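Local coordinates for protein citrate synthase (Thermotoga maritima, PDB 2P2W) that probably catalyses the condensation of oxaloacetate with acetyl-CoA, with uptake of water, to give citrate and CoA for the tricarboxylic acid cycle, at residues P258-L263 and D300-V305; F262-L267 and K275-A280. All coordinates share one frame; numbering follows the deposited sequence.

Contact 1 of 2, residues P258-L263 and D300-V305; sequences PRAVFL and DLYSSV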
ATOM      1  N   PRO A 258      19.104   1.413  19.358  1.00 19.52           N
ATOM      2  CA  PRO A 258      18.864   2.232  20.557  1.00 19.49           C
ATOM      3  C   PRO A 258      17.468   2.097  21.165  1.00 19.29           C
ATOM      4  O   PRO A 258      17.297   2.227  22.382  1.00 19.39           O
ATOM      5  CB  PRO A 258      19.160   3.653  20.075  1.00 18.61           C
ATOM      6  CG  PRO A 258      18.785   3.596  18.623  1.00 19.17           C
ATOM      7  CD  PRO A 258      19.356   2.269  18.184  1.00 19.57           C
ATOM      8  N   ARG A 259      16.472   1.845  20.321  1.00 18.12           N
ATOM      9  CA  ARG A 259      15.103   1.675  20.801  1.00 18.06           C
ATOM     10  C   ARG A 259      14.996   0.344  21.552  1.00 18.73           C
ATOM     11  O   ARG A 259      14.289   0.246  22.557  1.00 20.22           O
ATOM     12  CB  ARG A 259      14.128   1.688  19.623  1.00 17.45           C
ATOM     13  CG  ARG A 259      14.231   2.936  18.756  1.00 17.58           C
ATOM     14  CD  ARG A 259      13.518   2.726  17.431  1.00 16.89           C
ATOM     15  NE  ARG A 259      14.045   1.555  16.733  1.00 18.00           N
ATOM     16  CZ  ARG A 259      13.532   1.059  15.613  1.00 18.46           C
ATOM     17  NH1 ARG A 259      12.475   1.637  15.055  1.00 17.57           N
ATOM     18  NH2 ARG A 259      14.068  -0.020  15.055  1.00 16.47           N
ATOM     19  N   ALA A 260      15.695  -0.677  21.063  1.00 19.14           N
ATOM     20  CA  ALA A 260      15.674  -1.986  21.716  1.00 19.48           C
ATOM     21  C   ALA A 260      16.369  -1.877  23.076  1.00 19.57           C
ATOM     22  O   ALA A 260      15.911  -2.446  24.067  1.00 19.56           O
ATOM     23  CB  ALA A 260      16.383  -3.031  20.845  1.00 17.51           C
ATOM     24  N   VAL A 261      17.477  -1.145  23.112  1.00 19.86           N
ATOM     25  CA  VAL A 261      18.222  -0.952  24.351  1.00 19.61           C
ATOM     26  C   VAL A 261      17.346  -0.251  25.386  1.00 19.99           C
ATOM     27  O   VAL A 261      17.294  -0.659  26.553  1.00 19.52           O
ATOM     28  CB  VAL A 261      19.490  -0.105  24.109  1.00 20.64           C
ATOM     29  CG1 VAL A 261      20.171   0.211  25.435  1.00 19.79           C
ATOM     30  CG2 VAL A 261      20.445  -0.857  23.180  1.00 18.45           C
ATOM     31  N   PHE A 262      16.654   0.801  24.955  1.00 20.05           N
ATOM     32  CA  PHE A 262      15.778   1.551  25.845  1.00 20.09           C
ATOM     33  C   PHE A 262      14.689   0.634  26.410  1.00 19.65           C
ATOM     34  O   PHE A 262      14.490   0.572  27.624  1.00 20.04           O
ATOM     35  CB  PHE A 262      15.144   2.737  25.092  1.00 19.68           C
ATOM     36  CG  PHE A 262      14.377   3.685  25.975  1.00 20.67           C
ATOM     37  CD1 PHE A 262      13.166   3.306  26.552  1.00 19.99           C
ATOM     38  CD2 PHE A 262      14.870   4.961  26.237  1.00 20.49           C
ATOM     39  CE1 PHE A 262      12.459   4.181  27.375  1.00 21.06           C
ATOM     40  CE2 PHE A 262      14.172   5.847  27.059  1.00 21.97           C
ATOM     41  CZ  PHE A 262      12.965   5.458  27.630  1.00 22.24           C
ATOM     42  N   LEU A 263      13.991  -0.082  25.531  1.00 17.41           N
ATOM     43  CA  LEU A 263      12.929  -0.980  25.971  1.00 18.15           C
ATOM     44  C   LEU A 263      13.446  -2.148  26.808  1.00 17.93           C
ATOM     45  O   LEU A 263      12.732  -2.654  27.668  1.00 17.53           O
ATOM     46  CB  LEU A 263      12.133  -1.507  24.771  1.00 19.70           C
ATOM     47  CG  LEU A 263      11.322  -0.438  24.026  1.00 18.39           C
ATOM     48  CD1 LEU A 263      10.589  -1.075  22.861  1.00 21.32           C
ATOM     49  CD2 LEU A 263      10.333   0.222  24.980  1.00 20.21           C
ATOM     50  N   ASP A 300      11.742  -4.838  17.700  1.00 17.79           N
ATOM     51  CA  ASP A 300      10.665  -5.831  17.760  1.00 18.92           C
ATOM     52  C   ASP A 300      10.827  -6.885  18.861  1.00 19.13           C
ATOM     53  O   ASP A 300       9.837  -7.438  19.347  1.00 19.10           O
ATOM     54  CB  ASP A 300      10.515  -6.567  16.420  1.00 19.65           C
ATOM     55  CG  ASP A 300      10.195  -5.636  15.261  1.00 22.59           C
ATOM     56  OD1 ASP A 300       9.492  -4.628  15.479  1.00 22.52           O
ATOM     57  OD2 ASP A 300      10.633  -5.932  14.126  1.00 23.46           O
ATOM     58  N   LEU A 301      12.069  -7.177  19.237  1.00 17.85           N
ATOM     59  CA  LEU A 301      12.322  -8.185  20.264  1.00 18.63           C
ATOM     60  C   LEU A 301      11.743  -7.789  21.618  1.00 19.01           C
ATOM     61  O   LEU A 301      11.075  -8.588  22.272  1.00 21.47           O
ATOM     62  CB  LEU A 301      13.832  -8.443  20.414  1.00 17.83           C
ATOM     63  CG  LEU A 301      14.241  -9.549  21.402  1.00 18.11           C
ATOM     64  CD1 LEU A 301      13.749 -10.902  20.895  1.00 17.87           C
ATOM     65  CD2 LEU A 301      15.756  -9.569  21.566  1.00 18.04           C
ATOM     66  N   TYR A 302      11.990  -6.553  22.035  1.00 18.41           N
ATOM     67  CA  TYR A 302      11.512  -6.096  23.329  1.00 18.09           C
ATOM     68  C   TYR A 302      10.193  -5.344  23.335  1.00 18.42           C
ATOM     69  O   TYR A 302       9.499  -5.329  24.351  1.00 18.87           O
ATOM     70  CB  TYR A 302      12.606  -5.273  24.006  1.00 16.76           C
ATOM     71  CG  TYR A 302      13.833  -6.102  24.305  1.00 19.49           C
ATOM     72  CD1 TYR A 302      13.761  -7.199  25.170  1.00 18.72           C
ATOM     73  CD2 TYR A 302      15.059  -5.812  23.707  1.00 18.64           C
ATOM     74  CE1 TYR A 302      14.876  -7.984  25.428  1.00 19.35           C
ATOM     75  CE2 TYR A 302      16.185  -6.590  23.960  1.00 17.99           C
ATOM     76  CZ  TYR A 302      16.088  -7.675  24.819  1.00 19.25           C
ATOM     77  OH  TYR A 302      17.196  -8.452  25.060  1.00 20.23           O
ATOM     78  N   SER A 303       9.836  -4.710  22.223  1.00 18.68           N
ATOM     79  CA  SER A 303       8.560  -4.006  22.181  1.00 19.03           C
ATOM     80  C   SER A 303       7.451  -5.046  22.340  1.00 17.65           C
ATOM     81  O   SER A 303       6.474  -4.819  23.057  1.00 18.52           O
ATOM     82  CB  SER A 303       8.381  -3.259  20.854  1.00 18.71           C
ATOM     83  OG  SER A 303       8.225  -4.162  19.775  1.00 17.67           O
ATOM     84  N   SER A 304       7.616  -6.189  21.678  1.00 17.78           N
ATOM     85  CA  SER A 304       6.623  -7.258  21.754  1.00 17.68           C
ATOM     86  C   SER A 304       6.478  -7.773  23.185  1.00 18.51           C
ATOM     87  O   SER A 304       5.363  -8.002  23.656  1.00 18.55           O
ATOM     88  CB  SER A 304       6.995  -8.420  20.821  1.00 19.67           C
ATOM     89  OG  SER A 304       8.187  -9.066  21.231  1.00 20.67           O
ATOM     90  N   VAL A 305       7.599  -7.952  23.879  1.00 16.87           N
ATOM     91  CA  VAL A 305       7.545  -8.437  25.257  1.00 17.16           C
ATOM     92  C   VAL A 305       6.847  -7.410  26.152  1.00 17.43           C
ATOM     93  O   VAL A 305       6.031  -7.769  27.004  1.00 18.53           O
ATOM     94  CB  VAL A 305       8.966  -8.745  25.803  1.00 17.18           C
ATOM     95  CG1 VAL A 305       8.888  -9.142  27.277  1.00 17.35           C
ATOM     96  CG2 VAL A 305       9.585  -9.893  25.002  1.00 16.47           C
TER

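Contact 2 of 2, residues F262-L267 and K275-A280; sequences FLKRVL and KLFRIA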
ATOM      1  N   PHE A 262      16.654   0.801  24.955  1.00 20.05           N
ATOM      2  CA  PHE A 262      15.778   1.551  25.845  1.00 20.09           C
ATOM      3  C   PHE A 262      14.689   0.634  26.410  1.00 19.65           C
ATOM      4  O   PHE A 262      14.490   0.572  27.624  1.00 20.04           O
ATOM      5  CB  PHE A 262      15.144   2.737  25.092  1.00 19.68           C
ATOM      6  CG  PHE A 262      14.377   3.685  25.975  1.00 20.67           C
ATOM      7  CD1 PHE A 262      13.166   3.306  26.552  1.00 19.99           C
ATOM      8  CD2 PHE A 262      14.870   4.961  26.237  1.00 20.49           C
ATOM      9  CE1 PHE A 262      12.459   4.181  27.375  1.00 21.06           C
ATOM     10  CE2 PHE A 262      14.172   5.847  27.059  1.00 21.97           C
ATOM     11  CZ  PHE A 262      12.965   5.458  27.630  1.00 22.24           C
ATOM     12  N   LEU A 263      13.991  -0.082  25.531  1.00 17.41           N
ATOM     13  CA  LEU A 263      12.929  -0.980  25.971  1.00 18.15           C
ATOM     14  C   LEU A 263      13.446  -2.148  26.808  1.00 17.93           C
ATOM     15  O   LEU A 263      12.732  -2.654  27.668  1.00 17.53           O
ATOM     16  CB  LEU A 263      12.133  -1.507  24.771  1.00 19.70           C
ATOM     17  CG  LEU A 263      11.322  -0.438  24.026  1.00 18.39           C
ATOM     18  CD1 LEU A 263      10.589  -1.075  22.861  1.00 21.32           C
ATOM     19  CD2 LEU A 263      10.333   0.222  24.980  1.00 20.21           C
ATOM     20  N   LYS A 264      14.675  -2.589  26.559  1.00 17.76           N
ATOM     21  CA  LYS A 264      15.220  -3.678  27.359  1.00 18.96           C
ATOM     22  C   LYS A 264      15.361  -3.185  28.799  1.00 19.03           C
ATOM     23  O   LYS A 264      15.094  -3.922  29.749  1.00 18.22           O
ATOM     24  CB  LYS A 264      16.587  -4.129  26.837  1.00 18.67           C
ATOM     25  CG  LYS A 264      17.111  -5.363  27.557  1.00 19.98           C
ATOM     26  CD  LYS A 264      18.507  -5.748  27.100  1.00 20.82           C
ATOM     27  CE  LYS A 264      18.982  -6.998  27.832  1.00 23.23           C
ATOM     28  NZ  LYS A 264      20.380  -7.342  27.461  1.00 24.65           N
ATOM     29  N   ARG A 265      15.767  -1.927  28.955  1.00 19.92           N
ATOM     30  CA  ARG A 265      15.927  -1.351  30.284  1.00 20.95           C
ATOM     31  C   ARG A 265      14.565  -1.220  30.960  1.00 21.70           C
ATOM     32  O   ARG A 265      14.431  -1.458  32.161  1.00 21.67           O
ATOM     33  CB  ARG A 265      16.606   0.021  30.201  1.00 22.60           C
ATOM     34  CG  ARG A 265      16.856   0.651  31.567  1.00 25.06           C
ATOM     35  CD  ARG A 265      17.710   1.916  31.490  1.00 27.40           C
ATOM     36  NE  ARG A 265      17.064   2.984  30.732  1.00 29.81           N
ATOM     37  CZ  ARG A 265      17.326   3.273  29.460  1.00 32.64           C
ATOM     38  NH1 ARG A 265      18.231   2.574  28.784  1.00 33.67           N
ATOM     39  NH2 ARG A 265      16.681   4.266  28.864  1.00 33.89           N
ATOM     40  N   VAL A 266      13.556  -0.833  30.188  1.00 21.02           N
ATOM     41  CA  VAL A 266      12.203  -0.692  30.718  1.00 20.47           C
ATOM     42  C   VAL A 266      11.757  -2.020  31.326  1.00 21.45           C
ATOM     43  O   VAL A 266      11.273  -2.070  32.459  1.00 21.72           O
ATOM     44  CB  VAL A 266      11.217  -0.293  29.605  1.00 21.35           C
ATOM     45  CG1 VAL A 266       9.786  -0.402  30.106  1.00 19.99           C
ATOM     46  CG2 VAL A 266      11.517   1.128  29.136  1.00 21.16           C
ATOM     47  N   LEU A 267      11.923  -3.095  30.563  1.00 19.43           N
ATOM     48  CA  LEU A 267      11.542  -4.422  31.029  1.00 19.40           C
ATOM     49  C   LEU A 267      12.380  -4.855  32.233  1.00 20.65           C
ATOM     50  O   LEU A 267      11.862  -5.441  33.185  1.00 21.47           O
ATOM     51  CB  LEU A 267      11.689  -5.434  29.891  1.00 19.17           C
ATOM     52  CG  LEU A 267      10.669  -5.255  28.759  1.00 19.11           C
ATOM     53  CD1 LEU A 267      11.070  -6.078  27.535  1.00 21.30           C
ATOM     54  CD2 LEU A 267       9.298  -5.671  29.261  1.00 18.71           C
ATOM     55  N   LYS A 275       8.922 -14.338  32.153  1.00 19.46           N
ATOM     56  CA  LYS A 275       9.550 -15.494  31.512  1.00 20.68           C
ATOM     57  C   LYS A 275       9.967 -15.123  30.088  1.00 21.06           C
ATOM     58  O   LYS A 275      11.050 -15.485  29.630  1.00 20.41           O
ATOM     59  CB  LYS A 275       8.561 -16.668  31.486  1.00 21.09           C
ATOM     60  CG  LYS A 275       9.022 -17.915  30.741  1.00 22.33           C
ATOM     61  CD  LYS A 275      10.003 -18.766  31.540  1.00 22.85           C
ATOM     62  CE  LYS A 275      11.451 -18.505  31.159  1.00 21.89           C
ATOM     63  NZ  LYS A 275      12.371 -19.350  31.986  1.00 22.42           N
ATOM     64  N   LEU A 276       9.099 -14.397  29.391  1.00 21.28           N
ATOM     65  CA  LEU A 276       9.392 -13.972  28.026  1.00 21.03           C
ATOM     66  C   LEU A 276      10.642 -13.102  28.003  1.00 19.50           C
ATOM     67  O   LEU A 276      11.531 -13.294  27.172  1.00 17.92           O
ATOM     68  CB  LEU A 276       8.202 -13.193  27.445  1.00 19.41           C
ATOM     69  CG  LEU A 276       6.934 -14.018  27.202  1.00 20.28           C
ATOM     70  CD1 LEU A 276       5.781 -13.109  26.781  1.00 19.56           C
ATOM     71  CD2 LEU A 276       7.214 -15.068  26.124  1.00 19.39           C
ATOM     72  N   PHE A 277      10.715 -12.144  28.921  1.00 19.62           N
ATOM     73  CA  PHE A 277      11.870 -11.267  28.972  1.00 19.02           C
ATOM     74  C   PHE A 277      13.151 -12.052  29.252  1.00 19.42           C
ATOM     75  O   PHE A 277      14.172 -11.819  28.610  1.00 17.91           O
ATOM     76  CB  PHE A 277      11.683 -10.185  30.040  1.00 18.94           C
ATOM     77  CG  PHE A 277      12.866  -9.269  30.183  1.00 19.25           C
ATOM     78  CD1 PHE A 277      13.314  -8.516  29.099  1.00 19.12           C
ATOM     79  CD2 PHE A 277      13.542  -9.167  31.395  1.00 19.75           C
ATOM     80  CE1 PHE A 277      14.422  -7.671  29.222  1.00 18.70           C
ATOM     81  CE2 PHE A 277      14.647  -8.328  31.527  1.00 19.38           C
ATOM     82  CZ  PHE A 277      15.089  -7.579  30.438  1.00 19.19           C
ATOM     83  N   ARG A 278      13.095 -12.983  30.202  1.00 19.11           N
ATOM     84  CA  ARG A 278      14.274 -13.780  30.549  1.00 19.59           C
ATOM     85  C   ARG A 278      14.804 -14.512  29.317  1.00 18.74           C
ATOM     86  O   ARG A 278      16.010 -14.545  29.070  1.00 18.57           O
ATOM     87  CB  ARG A 278      13.942 -14.813  31.637  1.00 19.98           C
ATOM     88  CG  ARG A 278      13.488 -14.256  32.993  1.00 23.01           C
ATOM     89  CD  ARG A 278      14.612 -13.585  33.773  1.00 25.85           C
ATOM     90  NE  ARG A 278      14.210 -13.228  35.141  1.00 26.49           N
ATOM     91  CZ  ARG A 278      14.235 -14.053  36.188  1.00 27.41           C
ATOM     92  NH1 ARG A 278      14.648 -15.306  36.051  1.00 29.77           N
ATOM     93  NH2 ARG A 278      13.839 -13.624  37.382  1.00 26.12           N
ATOM     94  N   ILE A 279      13.900 -15.109  28.548  1.00 17.03           N
ATOM     95  CA  ILE A 279      14.302 -15.843  27.352  1.00 17.17           C
ATOM     96  C   ILE A 279      14.898 -14.900  26.299  1.00 16.86           C
ATOM     97  O   ILE A 279      15.948 -15.183  25.722  1.00 17.31           O
ATOM     98  CB  ILE A 279      13.098 -16.612  26.747  1.00 17.75           C
ATOM     99  CG1 ILE A 279      12.562 -17.616  27.774  1.00 16.96           C
ATOM    100  CG2 ILE A 279      13.522 -17.349  25.472  1.00 16.10           C
ATOM    101  CD1 ILE A 279      11.251 -18.281  27.384  1.00 16.62           C
ATOM    102  N   ALA A 280      14.227 -13.779  26.060  1.00 17.01           N
ATOM    103  CA  ALA A 280      14.693 -12.802  25.073  1.00 17.51           C
ATOM    104  C   ALA A 280      16.068 -12.245  25.452  1.00 18.99           C
ATOM    105  O   ALA A 280      16.932 -12.026  24.594  1.00 17.36           O
ATOM    106  CB  ALA A 280      13.682 -11.666  24.959  1.00 16.21           C
TER

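Contact 1 of 2, residues P258-L263 and D300-V305
L263 packs against Y302 and S303 where two helices of the largely all-alpha citrate synthase fold, 258-270 and 299-309, lie side by side. Their short segments run in the same general direction, with axes 8.3 Å apart at closest and 36° between them. The tight part is at the point of nearest backbone approach, where the CA atoms of L263 and Y302 are 5.9 Å apart. Both CB atoms point toward the opposite helix and meet at 3.9 Å (L263 CB to Y302 CB). Beyond CB, the two side chains part. L263 CG stands anti to its own carbonyl carbon (chi1 -67°), and with the chain extended past it, CD1 reaches the backbone of S303, 3.6 Å from S303 CA. The Y302 ring turns the other way, across helix 258-270 rather than along it, bringing CD2 to 3.5 Å from A260 O, which approaches the ring obliquely. L301 CD2 of its own helix lies over one ring face, toward the rim. The phenol OH is hydrogen-bonded to E284, which holds the hydroxyl end of the ring. All four residues that meet here are buried, and the contact is apolar apart from the A260 carbonyl.

The looser side lies toward the helix starts, at the ligand pocket. R259 and D300 do not touch: R259 NH2 stays 6.5 Å from D300 OD1. R259 NH2 is salt-bridged to D257, while NH1 hydrogen-bonds a bound citrate, probably from the crystallisation liquor. D300 is a predicted active-site residue, so the packed helices hold part of the probable catalytic pocket at their N-terminal ends. Within its own helix, S304 OG donates to D300 O over 3.0 Å, in the carbonyl plane.

Contact 2 of 2, residues F262-L267 and K275-A280
L267 and F277 are the residues of nearest backbone approach between 262-267 and 275-280, their CA atoms 7.2 Å apart, and the two helical segments run in broadly opposite senses. That spacing is bridged mainly by the F277 side chain. With CG anti to the backbone N (chi1 178°), its ring is carried straight out from helix 275-289 onto the neighbouring helix. L267 CB sits over one face of the ring, 3.8 Å from the ring centroid and 22° off the normal, a CH-pi contact displaced toward the CD1 and CE1 rim. The leucine's own CD1 adds a second touch, 3.7 Å from F277 CD1. The pair belongs to a helix-loop-helix unit of the fold: helices 258-270 and 275-289 follow one another through a short connection, and F277 packs one against the other. K264 meets the same ring differently. Its CG lies in the ring plane at the edge, 3.9 Å from F277 CE1, and the extended lysine chain crosses the phenylalanine side chain at about a right angle. Backbone takes part as well, since K264 O approaches F277 CZ obliquely at 3.7 Å. While the aliphatic start of K264 lines the buried ring, its NZ leads away to a long, weak ion pair with E284 of helix 275-289.

How the contacts relate
From the N terminus, helix 258-270 supplies the first segment of both contacts, which overlap at F262 and L263. The chain then turns through 271-274 into helix 275-289, and contact 2 closes this short connection across seven intervening residues. Continuing to helix 299-309, contact 1 closes the longer excursion of 36 residues. Contact 2 is thus nested within it, apart from the shared residues. Helix 258-270 thereby packs on both of the next two helices. The two interfaces also touch directly: Y302 OH lies 3.6 Å from K264 CE, and L267 CD1 comes within 3.8 Å of V305 CG1.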